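Local coordinates for acyl-[acyl-carrier-protein]--UDP-N-acetylglucosamine O-acyltransferase (Acinetobacter baumannii, PDB 4E6U), which transfers a 3-hydroxyacyl chain from acyl carrier protein to UDP-N-acetylglucosamine, probably as the opening step of lipid A synthesis for lipopolysaccharide, at residues D17-V21 against I34-I40; E83-E87 against N108-K112; N62-A68 against N92-C98. All blocks are in the same frame, centred on the assembly; numbering follows the deposited sequence.

Contact 1. Residues D17-V21 against I34-I40; sequences DPSAV and IGPQVTI
A corner of the left-handed parallel beta-helix, the fold of hexapeptide-repeat acyltransferases, is built where the type I turn Asp17 to Ala20 lies on the next coil at 34-40. Two neighbouring coils meet here in register, with Asp17 beside Gly35 and Val21 beside Thr39. At the start of the corner Asp17 N donates to Ile34 O, 2.9 Å. Beyond the turn, the parallel pairing resumes: Val21 N donates to Val38 O at 2.9 Å, and Val21 O accepts from Ile40 N at 3.0 Å.

Between these backbone bonds, Ser19 does the side-chain work. With chi1 at 70°, its OG sits between its own backbone N and carbonyl carbon, and from there it accepts from Gln37 N at 2.9 Å. The same hydroxyl donates to Asp17 OD2 at 2.7 Å, while Ser19 N reaches that oxygen from the opposite face of the carboxylate, closing an Asx turn. One carboxylate oxygen thus receives two donors of Ser19, which restrains the carboxylate's rotation, and the hydroxyl passes this grip on to the next coil through Gln37 N. The carboxylate also passes obliquely over Pro36, Asp17 CG lying 3.5 Å from Pro36 CA. On the inner side Ala20 CB meets Ile34 CG2, a small apolar touch at 3.9 Å. A water donates to Ser19 O and to Val38 O, adding a bridge beside the direct Val21 N to Val38 O bond.

The 34-40 segment is sandwiched in the stack: Ile34 also bonds through its backbone to Ile15, whereas Gly35 pairs with Val52 and Thr39 with Thr56 of the following coil. Ile34 and Val38 both pack on Val52 of strand 51-52, and Gln37 rests on Phe55.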
# COMPACT_ATOMS: atom_id res chain seq x y z
N ASP A 17 -4.43 -24.34 17.98
CA ASP A 17 -5.54 -25.27 17.84
C ASP A 17 -5.08 -26.71 18.12
O ASP A 17 -4.00 -27.10 17.69
CB ASP A 17 -6.13 -25.19 16.44
CG ASP A 17 -7.48 -25.86 16.35
OD1 ASP A 17 -8.48 -25.17 16.58
OD2 ASP A 17 -7.55 -27.09 16.04
N PRO A 18 -5.89 -27.50 18.85
CA PRO A 18 -5.51 -28.90 19.13
C PRO A 18 -5.22 -29.72 17.88
O PRO A 18 -4.45 -30.67 17.96
CB PRO A 18 -6.73 -29.44 19.88
CG PRO A 18 -7.31 -28.22 20.58
CD PRO A 18 -7.14 -27.12 19.55
N SER A 19 -5.78 -29.34 16.72
CA SER A 19 -5.50 -30.09 15.48
C SER A 19 -4.24 -29.64 14.76
O SER A 19 -3.87 -30.24 13.74
CB SER A 19 -6.67 -30.01 14.52
OG SER A 19 -6.78 -28.68 14.00
N ALA A 20 -3.57 -28.61 15.26
CA ALA A 20 -2.31 -28.20 14.67
C ALA A 20 -1.21 -29.21 14.98
O ALA A 20 -1.28 -29.95 15.98
CB ALA A 20 -1.92 -26.79 15.17
N VAL A 21 -0.19 -29.25 14.13
CA VAL A 21 0.95 -30.12 14.31
C VAL A 21 2.21 -29.29 14.13
O VAL A 21 2.39 -28.63 13.10
CB VAL A 21 0.95 -31.29 13.30
CG1 VAL A 21 2.23 -32.11 13.42
CG2 VAL A 21 -0.28 -32.18 13.48
N ILE A 34 -2.60 -19.86 16.04
CA ILE A 34 -2.43 -20.95 15.09
C ILE A 34 -3.75 -21.69 14.97
O ILE A 34 -4.21 -22.30 15.95
CB ILE A 34 -1.31 -21.93 15.53
CG1 ILE A 34 -0.00 -21.21 15.87
CG2 ILE A 34 -1.12 -23.04 14.47
CD1 ILE A 34 0.58 -20.40 14.71
N GLY A 35 -4.38 -21.62 13.81
CA GLY A 35 -5.69 -22.19 13.65
C GLY A 35 -5.68 -23.68 13.36
O GLY A 35 -4.64 -24.35 13.37
N PRO A 36 -6.87 -24.21 13.08
CA PRO A 36 -7.01 -25.64 12.84
C PRO A 36 -6.34 -26.10 11.56
O PRO A 36 -6.23 -25.35 10.58
CB PRO A 36 -8.52 -25.84 12.76
CG PRO A 36 -9.03 -24.55 12.25
CD PRO A 36 -8.16 -23.52 12.93
N GLN A 37 -5.89 -27.36 11.56
CA GLN A 37 -5.31 -27.97 10.36
C GLN A 37 -4.09 -27.21 9.84
O GLN A 37 -3.86 -27.12 8.62
CB GLN A 37 -6.37 -28.14 9.25
CG GLN A 37 -7.58 -28.95 9.69
CD GLN A 37 -7.21 -30.35 10.12
OE1 GLN A 37 -6.40 -31.02 9.46
NE2 GLN A 37 -7.81 -30.81 11.22
N VAL A 38 -3.33 -26.63 10.76
CA VAL A 38 -2.05 -26.03 10.44
C VAL A 38 -0.91 -26.96 10.79
O VAL A 38 -0.91 -27.58 11.86
CB VAL A 38 -1.89 -24.66 11.15
CG1 VAL A 38 -0.49 -24.07 10.93
CG2 VAL A 38 -2.97 -23.70 10.66
N THR A 39 0.07 -27.06 9.90
CA THR A 39 1.29 -27.80 10.16
C THR A 39 2.45 -26.85 9.99
O THR A 39 2.49 -26.13 8.99
CB THR A 39 1.42 -29.05 9.27
OG1 THR A 39 1.61 -28.69 7.91
CG2 THR A 39 0.20 -29.91 9.39
N ILE A 40 3.37 -26.84 10.94
CA ILE A 40 4.54 -25.96 10.89
C ILE A 40 5.80 -26.79 10.95
O ILE A 40 6.05 -27.51 11.93
CB ILE A 40 4.54 -24.91 12.01
CG1 ILE A 40 3.21 -24.14 12.00
CG2 ILE A 40 5.73 -23.96 11.84
CD1 ILE A 40 3.14 -23.05 13.03
O HOH W 1 -2.64 -30.01 11.37
O HOH W 2 -9.89 -29.33 12.78

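Contact 2. Residues E83-E87 against N108-K112; sequences ETWLE and NALTK
Glu87 N donates to Thr111 O at 2.8 Å, a fairly straight bond (N-H angle 164°) between two strands paired in parallel. Thr111 N in turn donates to Trp85 O at 3.0 Å. Trp85 N also reaches Ala109 O at 3.0 Å, but from above the carbonyl plane and with a more bent N-H angle, 146°. The indole itself turns to the preceding coil, where it meets Phe55 edge-to-face and Arg57 by a cation-pi contact.

On one face of the sheet, Glu87 OE1 forms a salt bridge with Lys112 NZ at 3.0 Å. Lys112 runs extended and then bends at its last torsion (chi4 70°), which turns the ammonium back to the glutamate. The other oxygen, OE2, forms a salt bridge with Arg57 of the preceding coil, so this carboxylate sits between two cations and is probably held ionised. Leu110 crosses Glu87 at about a right angle; its CD1 lies 3.6 Å from Glu87 CD and also meets Trp85 CB at 3.9 Å, padding the outer face between the two side chains.

On the opposite face, Leu86 CD1 touches Thr111 CG2 at 3.7 Å as the two side chains pass at a slant. Thr111 OG1 is bonded to His101 O and Asp128 N.

Such rungs are how successive coils stack in a parallel beta-helix, here the left-handed one of hexapeptide-repeat acyltransferases.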
# COMPACT_ATOMS: atom_id res chain seq x y z
N GLU A 83 -13.61 -26.19 1.94
CA GLU A 83 -12.30 -26.50 2.48
C GLU A 83 -11.24 -26.23 1.43
O GLU A 83 -11.19 -26.89 0.40
CB GLU A 83 -12.22 -27.96 2.94
CG GLU A 83 -10.89 -28.30 3.60
CD GLU A 83 -10.86 -29.71 4.11
OE1 GLU A 83 -10.18 -30.55 3.47
OE2 GLU A 83 -11.51 -29.98 5.14
N THR A 84 -10.37 -25.25 1.71
CA THR A 84 -9.27 -24.96 0.81
C THR A 84 -8.04 -24.61 1.63
O THR A 84 -8.13 -24.39 2.83
CB THR A 84 -9.56 -23.81 -0.17
OG1 THR A 84 -9.66 -22.61 0.58
CG2 THR A 84 -10.90 -24.01 -0.93
N TRP A 85 -6.90 -24.57 0.95
CA TRP A 85 -5.59 -24.63 1.60
C TRP A 85 -4.61 -23.57 1.12
O TRP A 85 -4.76 -22.99 0.03
CB TRP A 85 -4.98 -26.02 1.34
CG TRP A 85 -5.72 -27.10 2.04
CD1 TRP A 85 -6.88 -27.72 1.62
CD2 TRP A 85 -5.39 -27.67 3.31
NE1 TRP A 85 -7.27 -28.65 2.56
CE2 TRP A 85 -6.37 -28.65 3.59
CE3 TRP A 85 -4.34 -27.47 4.22
CZ2 TRP A 85 -6.35 -29.41 4.77
CZ3 TRP A 85 -4.32 -28.24 5.40
CH2 TRP A 85 -5.32 -29.19 5.65
N LEU A 86 -3.61 -23.35 1.95
CA LEU A 86 -2.39 -22.65 1.61
C LEU A 86 -1.21 -23.56 1.90
O LEU A 86 -1.16 -24.19 2.96
CB LEU A 86 -2.24 -21.34 2.42
CG LEU A 86 -0.88 -20.62 2.37
CD1 LEU A 86 -0.59 -20.11 0.97
CD2 LEU A 86 -0.87 -19.45 3.35
N GLU A 87 -0.26 -23.61 0.97
CA GLU A 87 1.02 -24.27 1.20
C GLU A 87 2.17 -23.30 1.04
O GLU A 87 2.19 -22.51 0.08
CB GLU A 87 1.17 -25.45 0.21
CG GLU A 87 0.31 -26.64 0.57
CD GLU A 87 0.33 -27.74 -0.48
OE1 GLU A 87 0.99 -27.58 -1.53
OE2 GLU A 87 -0.35 -28.75 -0.23
N ASN A 108 -8.22 -24.94 -7.85
CA ASN A 108 -7.68 -26.20 -7.34
C ASN A 108 -7.60 -26.21 -5.81
O ASN A 108 -6.87 -27.02 -5.22
CB ASN A 108 -6.30 -26.46 -7.96
CG ASN A 108 -5.77 -27.87 -7.70
OD1 ASN A 108 -6.53 -28.84 -7.71
ND2 ASN A 108 -4.47 -27.98 -7.48
N ALA A 109 -8.32 -25.28 -5.18
CA ALA A 109 -8.46 -25.26 -3.71
C ALA A 109 -7.12 -25.07 -3.00
O ALA A 109 -6.93 -25.51 -1.87
CB ALA A 109 -9.19 -26.52 -3.21
N LEU A 110 -6.19 -24.39 -3.66
CA LEU A 110 -4.82 -24.31 -3.14
C LEU A 110 -4.09 -23.06 -3.61
O LEU A 110 -3.98 -22.78 -4.80
CB LEU A 110 -4.02 -25.56 -3.55
CG LEU A 110 -2.55 -25.60 -3.13
CD1 LEU A 110 -2.42 -25.71 -1.63
CD2 LEU A 110 -1.84 -26.78 -3.82
N THR A 111 -3.61 -22.29 -2.65
CA THR A 111 -2.61 -21.28 -2.90
C THR A 111 -1.28 -21.88 -2.51
O THR A 111 -1.20 -22.52 -1.45
CB THR A 111 -2.88 -20.06 -2.03
OG1 THR A 111 -4.23 -19.61 -2.26
CG2 THR A 111 -1.89 -18.94 -2.31
N LYS A 112 -0.26 -21.71 -3.35
CA LYS A 112 1.03 -22.38 -3.12
C LYS A 112 2.18 -21.43 -3.34
O LYS A 112 2.23 -20.74 -4.36
CB LYS A 112 1.17 -23.61 -4.02
CG LYS A 112 2.45 -24.39 -3.80
CD LYS A 112 2.37 -25.75 -4.46
CE LYS A 112 3.62 -26.58 -4.17
NZ LYS A 112 3.71 -27.03 -2.74

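Contact 3. Residues N62-A68 against N92-C98; sequences NEIFQFA and NLIREHC
Two consecutive coils run parallel here, paired Glu63 to Leu93 and Ile64 to Ile94, then round matching type II turns, Phe65 to Ala68 and Arg95 to Cys98. Glu63 N to Asn92 O, Ile94 N to Glu63 O and Phe65 N to Ile94 O, all 2.9 Å, carry the pairing.

At the start, Asn62 and Asn92 point the same way with nearly coplanar amides. Asn62 OD1 is gripped twice by the next coil, by Asn92 N at 2.9 Å and Asn92 ND2 at 3.0 Å. Asn62 ND2 also donates to Gly89 O of that coil, and Asn92 repeats the pattern one coil on, with OD1 accepting from Asn117 N and ND2 donating to Gly114 O. Inside, Ile64 CG1 meets Ile94 CD1.

Past the strands, the Arg95 guanidinium lies flat on one face of Phe65, planes 9° apart and CZ 3.8 Å from the ring centroid, a cation-pi stack. Bends at chi2 and chi3 fold the arginine back over the ring. NE and NH2 both hold Glu96 OE1, in the guanidinium plane, which helps keep the guanidinium flat on the ring; NH2 also bonds Val73 O of the second subunit. Phe67 and His97 run side by side, their rings near parallel but slid apart, centroids 5.4 Å apart.

Glu96 OE2 bonds Ser69 and His101 of the second subunit, and His97 NE2 its Phe67 O. A ladder of side-by-side asparagines and a polar intersubunit edge fit the trimeric left-handed beta-helix of LpxA enzymes.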
# COMPACT_ATOMS: atom_id res chain seq x y z
N ASN A 62 11.29 -21.31 7.74
CA ASN A 62 10.64 -20.05 7.38
C ASN A 62 10.74 -19.07 8.52
O ASN A 62 10.95 -19.47 9.67
CB ASN A 62 9.18 -20.34 7.05
CG ASN A 62 9.04 -21.18 5.80
OD1 ASN A 62 9.29 -20.70 4.69
ND2 ASN A 62 8.66 -22.43 5.95
N GLU A 63 10.58 -17.80 8.21
CA GLU A 63 10.50 -16.79 9.24
C GLU A 63 9.36 -15.87 8.87
O GLU A 63 9.34 -15.30 7.76
CB GLU A 63 11.81 -16.04 9.37
CG GLU A 63 11.83 -15.09 10.57
CD GLU A 63 13.18 -14.45 10.83
OE1 GLU A 63 13.30 -13.72 11.85
OE2 GLU A 63 14.14 -14.64 10.03
N ILE A 64 8.45 -15.71 9.82
CA ILE A 64 7.22 -14.92 9.62
C ILE A 64 7.15 -13.86 10.71
O ILE A 64 7.18 -14.19 11.90
CB ILE A 64 5.96 -15.80 9.67
CG1 ILE A 64 6.10 -16.99 8.70
CG2 ILE A 64 4.72 -14.96 9.34
CD1 ILE A 64 4.89 -17.94 8.65
N PHE A 65 7.05 -12.60 10.29
CA PHE A 65 7.11 -11.46 11.20
C PHE A 65 5.73 -10.99 11.65
O PHE A 65 4.67 -11.39 11.12
CB PHE A 65 7.86 -10.30 10.52
CG PHE A 65 9.35 -10.51 10.44
CD1 PHE A 65 9.89 -11.42 9.53
CD2 PHE A 65 10.20 -9.77 11.24
CE1 PHE A 65 11.29 -11.60 9.43
CE2 PHE A 65 11.59 -9.95 11.17
CZ PHE A 65 12.13 -10.87 10.24
N GLN A 66 5.75 -10.15 12.68
CA GLN A 66 4.54 -9.67 13.31
C GLN A 66 3.56 -9.04 12.32
O GLN A 66 3.95 -8.33 11.36
CB GLN A 66 4.88 -8.63 14.40
CG GLN A 66 5.82 -7.48 13.97
CD GLN A 66 7.31 -7.76 14.12
OE1 GLN A 66 8.13 -6.83 13.96
NE2 GLN A 66 7.66 -8.96 14.42
N PHE A 67 2.28 -9.29 12.62
CA PHE A 67 1.15 -8.71 11.90
C PHE A 67 0.98 -9.29 10.50
O PHE A 67 0.22 -8.74 9.69
CB PHE A 67 1.22 -7.17 11.84
CG PHE A 67 1.61 -6.53 13.16
CD1 PHE A 67 0.86 -6.76 14.32
CD2 PHE A 67 2.71 -5.68 13.22
CE1 PHE A 67 1.23 -6.15 15.52
CE2 PHE A 67 3.06 -5.06 14.43
CZ PHE A 67 2.34 -5.31 15.56
N ALA A 68 1.63 -10.41 10.23
CA ALA A 68 1.31 -11.16 9.02
C ALA A 68 0.06 -11.99 9.24
O ALA A 68 -0.13 -12.62 10.30
CB ALA A 68 2.47 -12.03 8.65
N ASN A 92 11.53 -19.33 3.48
CA ASN A 92 10.91 -18.08 3.07
C ASN A 92 10.98 -17.06 4.17
O ASN A 92 11.03 -17.41 5.35
CB ASN A 92 9.46 -18.30 2.70
CG ASN A 92 9.31 -19.24 1.51
OD1 ASN A 92 9.64 -18.88 0.37
ND2 ASN A 92 8.81 -20.44 1.76
N LEU A 93 10.98 -15.80 3.77
CA LEU A 93 10.91 -14.66 4.68
C LEU A 93 9.62 -13.94 4.38
O LEU A 93 9.43 -13.46 3.25
CB LEU A 93 12.08 -13.72 4.44
CG LEU A 93 13.46 -14.29 4.79
CD1 LEU A 93 14.57 -13.40 4.27
CD2 LEU A 93 13.64 -14.51 6.30
N ILE A 94 8.72 -13.89 5.36
CA ILE A 94 7.42 -13.23 5.21
C ILE A 94 7.39 -12.09 6.22
O ILE A 94 7.32 -12.31 7.43
CB ILE A 94 6.28 -14.24 5.42
CG1 ILE A 94 6.34 -15.34 4.34
CG2 ILE A 94 4.92 -13.53 5.39
CD1 ILE A 94 5.45 -16.55 4.58
N ARG A 95 7.51 -10.87 5.71
CA ARG A 95 7.67 -9.71 6.56
C ARG A 95 6.34 -9.17 7.11
O ARG A 95 5.24 -9.70 6.84
CB ARG A 95 8.42 -8.63 5.79
CG ARG A 95 9.87 -9.05 5.41
CD ARG A 95 10.68 -9.51 6.64
NE ARG A 95 10.69 -8.45 7.64
CZ ARG A 95 11.75 -7.78 8.07
NH1 ARG A 95 12.98 -8.10 7.68
NH2 ARG A 95 11.57 -6.79 8.94
N GLU A 96 6.45 -8.13 7.92
CA GLU A 96 5.28 -7.57 8.59
C GLU A 96 4.16 -7.23 7.64
O GLU A 96 4.41 -6.77 6.52
CB GLU A 96 5.63 -6.30 9.37
CG GLU A 96 6.78 -6.47 10.39
CD GLU A 96 8.12 -6.05 9.83
OE1 GLU A 96 8.64 -6.73 8.91
OE2 GLU A 96 8.64 -5.02 10.28
N HIS A 97 2.92 -7.45 8.07
CA HIS A 97 1.74 -6.97 7.35
C HIS A 97 1.44 -7.68 6.05
O HIS A 97 0.56 -7.25 5.31
CB HIS A 97 1.79 -5.43 7.12
CG HIS A 97 2.03 -4.65 8.37
ND1 HIS A 97 3.13 -3.84 8.54
CD2 HIS A 97 1.33 -4.58 9.53
CE1 HIS A 97 3.08 -3.29 9.75
NE2 HIS A 97 2.01 -3.73 10.37
N CYS A 98 2.14 -8.78 5.77
CA CYS A 98 1.75 -9.58 4.60
C CYS A 98 0.41 -10.24 4.80
O CYS A 98 -0.05 -10.42 5.95
CB CYS A 98 2.79 -10.66 4.30
SG CYS A 98 4.35 -10.00 3.65

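In the fold
All three contacts join neighbouring coils of one left-handed beta-helix, but on two walls, with contact 1 at a corner. Contacts 1 and 2 both reach the same parallel sheet and touch, Gln37 O packing on the Trp85 ring; contact 3 lies on another sheet, and strand 93-94 follows strand 85-88 in the chain. Contact 1, nearest the N-terminal end, and contact 2 are partly buried and meet no other subunit: one relies on a turn, a serine hydroxyl and bridging water, the other on an outward-facing ion pair. Contact 3 is buried, reaches both other subunits, and trades these for paired amides, a cation-pi stack and hydrogen bonds across the subunit boundary.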